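Autoinducer 2-binding protein LsrB (Clostridium saccharobutylicum DSM 13864, PDB 6DSP) binds the quorum-sensing signal autoinducer-2 in a cleft between two lobes, acting as a receptor of the periplasmic solute-binding protein family. Local coordinates at residues V92-K97 with V113-V117; V309-L315 with S326-L330. One frame throughout, in Å; residues are numbered along the deposited sequence.

Interaction 1: V92-K97 with V113-V117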
loop_
_atom_site.group_PDB
_atom_site.type_symbol
_atom_site.label_atom_id
_atom_site.label_comp_id
_atom_site.label_asym_id
_atom_site.label_seq_id
_atom_site.Cartn_x
_atom_site.Cartn_y
_atom_site.Cartn_z
ATOM N N VAL A 92 10.613 -2.740 -13.471
ATOM C CA VAL A 92 9.828 -3.803 -14.086
ATOM C C VAL A 92 9.251 -3.403 -15.429
ATOM O O VAL A 92 8.550 -4.215 -16.053
ATOM C CB VAL A 92 8.706 -4.321 -13.165
ATOM C CG1 VAL A 92 9.314 -5.047 -11.978
ATOM C CG2 VAL A 92 7.765 -3.184 -12.768
ATOM N N LYS A 93 9.535 -2.192 -15.906
ATOM C CA LYS A 93 8.931 -1.724 -17.153
ATOM C C LYS A 93 9.242 -2.674 -18.316
ATOM O O LYS A 93 8.340 -3.087 -19.060
ATOM C CB LYS A 93 9.364 -0.287 -17.460
ATOM C CG LYS A 93 8.634 0.348 -18.628
ATOM C CD LYS A 93 9.079 1.767 -18.851
ATOM C CE LYS A 93 8.207 2.410 -19.911
ATOM N NZ LYS A 93 8.643 3.778 -20.274
ATOM N N ASP A 94 10.530 -3.006 -18.522
ATOM C CA ASP A 94 10.904 -3.850 -19.659
ATOM C C ASP A 94 10.282 -5.240 -19.554
ATOM O O ASP A 94 9.790 -5.790 -20.555
ATOM C CB ASP A 94 12.419 -3.986 -19.768
ATOM C CG ASP A 94 13.111 -2.691 -20.136
ATOM O OD1 ASP A 94 12.479 -1.687 -20.503
ATOM O OD2 ASP A 94 14.348 -2.682 -20.058
ATOM N N ALA A 95 10.259 -5.824 -18.356
ATOM C CA ALA A 95 9.676 -7.151 -18.224
ATOM C C ALA A 95 8.180 -7.121 -18.534
ATOM O O ALA A 95 7.637 -8.085 -19.085
ATOM C CB ALA A 95 9.910 -7.662 -16.807
ATOM N N LEU A 96 7.483 -6.036 -18.155
ATOM C CA LEU A 96 6.050 -5.958 -18.423
ATOM C C LEU A 96 5.776 -5.694 -19.887
ATOM O O LEU A 96 4.774 -6.189 -20.419
ATOM C CB LEU A 96 5.414 -4.874 -17.541
ATOM C CG LEU A 96 5.387 -5.244 -16.033
ATOM C CD1 LEU A 96 4.797 -4.083 -15.230
ATOM C CD2 LEU A 96 4.607 -6.528 -15.750
ATOM N N LYS A 97 6.641 -4.945 -20.566
ATOM C CA LYS A 97 6.483 -4.808 -22.015
ATOM C C LYS A 97 6.655 -6.159 -22.691
ATOM O O LYS A 97 5.901 -6.512 -23.606
ATOM C CB LYS A 97 7.488 -3.791 -22.554
ATOM C CG LYS A 97 7.188 -2.346 -22.164
ATOM C CD LYS A 97 8.395 -1.487 -22.533
ATOM C CE LYS A 97 8.063 -0.109 -23.059
ATOM N NZ LYS A 97 9.192 0.293 -23.964
ATOM N N VAL A 113 2.679 0.945 -11.814
ATOM C CA VAL A 113 3.844 1.111 -12.681
ATOM C C VAL A 113 3.537 2.213 -13.697
ATOM O O VAL A 113 2.473 2.845 -13.635
ATOM C CB VAL A 113 4.212 -0.213 -13.394
ATOM C CG1 VAL A 113 4.491 -1.274 -12.374
ATOM C CG2 VAL A 113 3.065 -0.641 -14.323
ATOM N N ASP A 114 4.416 2.425 -14.684
ATOM C CA ASP A 114 4.130 3.386 -15.735
ATOM C C ASP A 114 2.818 2.970 -16.394
ATOM O O ASP A 114 2.696 1.812 -16.821
ATOM C CB ASP A 114 5.275 3.340 -16.753
ATOM C CG ASP A 114 5.148 4.351 -17.880
ATOM O OD1 ASP A 114 4.034 4.745 -18.207
ATOM O OD2 ASP A 114 6.207 4.694 -18.452
ATOM N N PRO A 115 1.811 3.847 -16.473
ATOM C CA PRO A 115 0.502 3.411 -16.994
ATOM C C PRO A 115 0.548 2.978 -18.454
ATOM O O PRO A 115 -0.434 2.395 -18.943
ATOM C CB PRO A 115 -0.389 4.649 -16.785
ATOM C CG PRO A 115 0.280 5.341 -15.587
ATOM C CD PRO A 115 1.741 5.211 -15.904
ATOM N N SER A 116 1.633 3.265 -19.182
ATOM C CA SER A 116 1.765 2.811 -20.563
ATOM C C SER A 116 2.073 1.318 -20.665
ATOM O O SER A 116 1.980 0.752 -21.774
ATOM C CB SER A 116 2.843 3.630 -21.278
ATOM O OG SER A 116 4.133 3.280 -20.773
ATOM N N VAL A 117 2.380 0.652 -19.545
ATOM C CA VAL A 117 2.723 -0.767 -19.601
ATOM C C VAL A 117 1.787 -1.628 -18.762
ATOM O O VAL A 117 2.086 -2.794 -18.503
ATOM C CB VAL A 117 4.207 -1.046 -19.292
ATOM C CG1 VAL A 117 5.094 -0.219 -20.214
ATOM C CG2 VAL A 117 4.557 -0.786 -17.836
HETATM O O HOH W 1 2.833 -4.158 -20.689
#
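Val117 is the main bump of the loop: its CG1 methyl settles against the groove between the CG carbons of two lysines one helical turn apart, 3.6 Å from Lys97 CG and 3.9 Å from Lys93 CG. Its other methyl, CG2, faces Leu96 CB. Further along, Leu96 and Val113 reach toward each other tip to tip, and Leu96 CD1 rests 4.0 Å from both Val113 methyls. Val113 CG1 also meets Val92 CG2, so it sits in the notch between two helix residues four apart. Lys93 closes the outer side. With CG anti to the backbone N (chi1 -172°) and the chain extended beyond it, the lysine runs past Val117 to a salt bridge of 3.2 Å between Lys93 NZ and Asp114 OD2, weak as a hydrogen bond. The other oxygen, Asp114 OD1, accepts from Ser116 N in an Asx turn, which helps fix the carboxylate. A water donates to Leu96 O and Val117 O, joining the backbones beside Val117. Val92 and Leu96 also pack on Ile71 of helix 64-76 and Leu84 of strand 81-84. The whole is a helix of a Rossmann-like alpha/beta lobe, packed against the loop that follows the next strand, as expected of a periplasmic binding protein.

Interaction 2: V309-L315 with S326-L330; sequences VMPNSVL and SGVVL
Val328 meets 309-315 with both backbone and side chain. Met310 N donates to Val328 O at 2.7 Å, and Val328 N returns a bond to Met310 O at 2.8 Å, making Met310 and Val328 a hydrogen-bonded antiparallel pair. The tight part lies on the side chain of Val328. Its CG1 is 3.8 Å from Val314 CG2, the two side chains sliding past each other in opposite directions, while Leu315 CD1 comes in obliquely and touches both valine methyls. Leu315 CD2 continues to Leu330 CD2, and Val314 CG2 to Leu330 CD1, so the short 3-10 segment 312-314 and the leucine after it lie over the face of the strand that carries Val328. Strand 327-330 is inserted between strand 120-123 and strand 305-311 in the mixed sheet of one lobe of this periplasmic binding protein; the backbones of Gly327 and Val329 bond to Met121 of strand 120-123, along the edge away from 305-311. Packing is looser at Met310: its chain bends at chi2 and chi3 (-57° and -65°) and leads off from the strand, with CG 4.4 Å from Leu330 CD1, on a partly exposed side. At the opposite end of 326-330 the contact turns polar. Asn312 ND2 donates to Ser326 OG at 2.9 Å, with the hydroxyl oxygen nearly in the amide plane, while Asn312 OD1 accepts from Arg118 NH2. Alongside, a water accepts a hydrogen bond from Asn312 N and donates one to Ser326 O, linking the start of the 3-10 segment to the residue just before strand 327-330.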
loop_
_atom_site.group_PDB
_atom_site.type_symbol
_atom_site.label_atom_id
_atom_site.label_comp_id
_atom_site.label_asym_id
_atom_site.label_seq_id
_atom_site.Cartn_x
_atom_site.Cartn_y
_atom_site.Cartn_z
ATOM N N VAL A 309 -14.130 2.534 -14.193
ATOM C CA VAL A 309 -12.735 2.761 -14.575
ATOM C C VAL A 309 -12.503 4.259 -14.728
ATOM O O VAL A 309 -13.173 4.926 -15.522
ATOM C CB VAL A 309 -12.375 2.015 -15.865
ATOM C CG1 VAL A 309 -10.882 2.182 -16.199
ATOM C CG2 VAL A 309 -12.727 0.538 -15.716
ATOM N N MET A 310 -11.540 4.784 -13.976
ATOM C CA MET A 310 -11.200 6.198 -13.917
ATOM C C MET A 310 -9.949 6.488 -14.726
ATOM O O MET A 310 -9.130 5.593 -14.962
ATOM C CB MET A 310 -10.921 6.616 -12.464
ATOM C CG MET A 310 -11.949 6.093 -11.481
ATOM S SD MET A 310 -13.625 6.580 -11.882
ATOM C CE MET A 310 -13.450 8.337 -11.670
ATOM N N PRO A 311 -9.725 7.732 -15.140
ATOM C CA PRO A 311 -8.459 8.060 -15.825
ATOM C C PRO A 311 -7.261 7.912 -14.899
ATOM O O PRO A 311 -7.362 8.025 -13.675
ATOM C CB PRO A 311 -8.644 9.527 -16.239
ATOM C CG PRO A 311 -9.743 10.022 -15.486
ATOM C CD PRO A 311 -10.602 8.903 -14.989
ATOM N N ASN A 312 -6.101 7.696 -15.520
ATOM C CA ASN A 312 -4.864 7.535 -14.758
ATOM C C ASN A 312 -4.577 8.745 -13.874
ATOM O O ASN A 312 -3.956 8.610 -12.806
ATOM C CB ASN A 312 -3.706 7.328 -15.719
ATOM C CG ASN A 312 -3.747 5.961 -16.350
ATOM O OD1 ASN A 312 -4.174 4.986 -15.728
ATOM N ND2 ASN A 312 -3.329 5.893 -17.597
ATOM N N SER A 313 -5.020 9.933 -14.292
ATOM C CA SER A 313 -4.713 11.125 -13.528
ATOM C C SER A 313 -5.439 11.195 -12.180
ATOM O O SER A 313 -5.087 12.070 -11.379
ATOM C CB SER A 313 -5.014 12.365 -14.365
ATOM O OG SER A 313 -6.359 12.375 -14.790
ATOM N N VAL A 314 -6.371 10.279 -11.860
ATOM C CA VAL A 314 -6.872 10.249 -10.480
ATOM C C VAL A 314 -5.777 9.925 -9.477
ATOM O O VAL A 314 -5.904 10.262 -8.293
ATOM C CB VAL A 314 -8.099 9.318 -10.304
ATOM C CG1 VAL A 314 -9.225 9.691 -11.244
ATOM C CG2 VAL A 314 -7.738 7.814 -10.391
ATOM N N LEU A 315 -4.706 9.251 -9.907
ATOM C CA LEU A 315 -3.596 8.949 -9.009
ATOM C C LEU A 315 -2.409 9.907 -9.155
ATOM O O LEU A 315 -1.462 9.817 -8.358
ATOM C CB LEU A 315 -3.115 7.505 -9.217
ATOM C CG LEU A 315 -4.144 6.390 -8.932
ATOM C CD1 LEU A 315 -3.479 5.029 -9.095
ATOM C CD2 LEU A 315 -4.745 6.506 -7.551
ATOM N N SER A 326 -6.206 2.537 -20.654
ATOM C CA SER A 326 -5.349 2.488 -19.474
ATOM C C SER A 326 -6.048 3.300 -18.391
ATOM O O SER A 326 -6.340 4.477 -18.615
ATOM C CB SER A 326 -3.982 3.083 -19.822
ATOM O OG SER A 326 -3.177 3.171 -18.655
ATOM N N GLY A 327 -6.325 2.700 -17.240
ATOM C CA GLY A 327 -7.075 3.411 -16.224
ATOM C C GLY A 327 -6.989 2.768 -14.856
ATOM O O GLY A 327 -6.246 1.801 -14.642
ATOM N N VAL A 328 -7.784 3.309 -13.930
ATOM C CA VAL A 328 -7.671 3.005 -12.504
ATOM C C VAL A 328 -9.046 2.686 -11.934
ATOM O O VAL A 328 -10.023 3.402 -12.200
ATOM C CB VAL A 328 -7.072 4.230 -11.766
ATOM C CG1 VAL A 328 -7.095 4.040 -10.242
ATOM C CG2 VAL A 328 -5.679 4.563 -12.274
ATOM N N VAL A 329 -9.117 1.659 -11.087
ATOM C CA VAL A 329 -10.295 1.388 -10.268
ATOM C C VAL A 329 -9.906 1.707 -8.832
ATOM O O VAL A 329 -8.866 1.242 -8.357
ATOM C CB VAL A 329 -10.731 -0.080 -10.406
ATOM C CG1 VAL A 329 -11.783 -0.427 -9.377
ATOM C CG2 VAL A 329 -11.235 -0.341 -11.823
ATOM N N LEU A 330 -10.720 2.518 -8.152
ATOM C CA LEU A 330 -10.472 2.932 -6.771
ATOM C C LEU A 330 -11.346 2.153 -5.793
ATOM O O LEU A 330 -12.559 2.024 -6.000
ATOM C CB LEU A 330 -10.799 4.428 -6.629
ATOM C CG LEU A 330 -9.786 5.354 -7.321
ATOM C CD1 LEU A 330 -10.328 6.777 -7.493
ATOM C CD2 LEU A 330 -8.447 5.348 -6.586
HETATM O O HOH W 2 -6.276 7.175 -18.365
#

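Overall arrangement
From the N terminus, the chain lays down three strands and two helices before it reaches helix 89-101 and strand 105-109; interaction 1 then closes this short excursion by bringing the following loop, 113-117, back against the helix. Strand 120-123 comes next, and the chain goes on through the four-stranded parallel sheet before interaction 2 opens. That contact closes a second loop, ten residues without helix or strand, between 309-315 and 326-330. The two are in series, neither nested nor crossed, yet they touch in space: Pro115 O probably accepts a hydrogen bond from Ser326 OG, and Pro115 packs on Asn312. Thus the segments at the C-terminal strands meet the loop that packs under helix 89-101, in the same lobe.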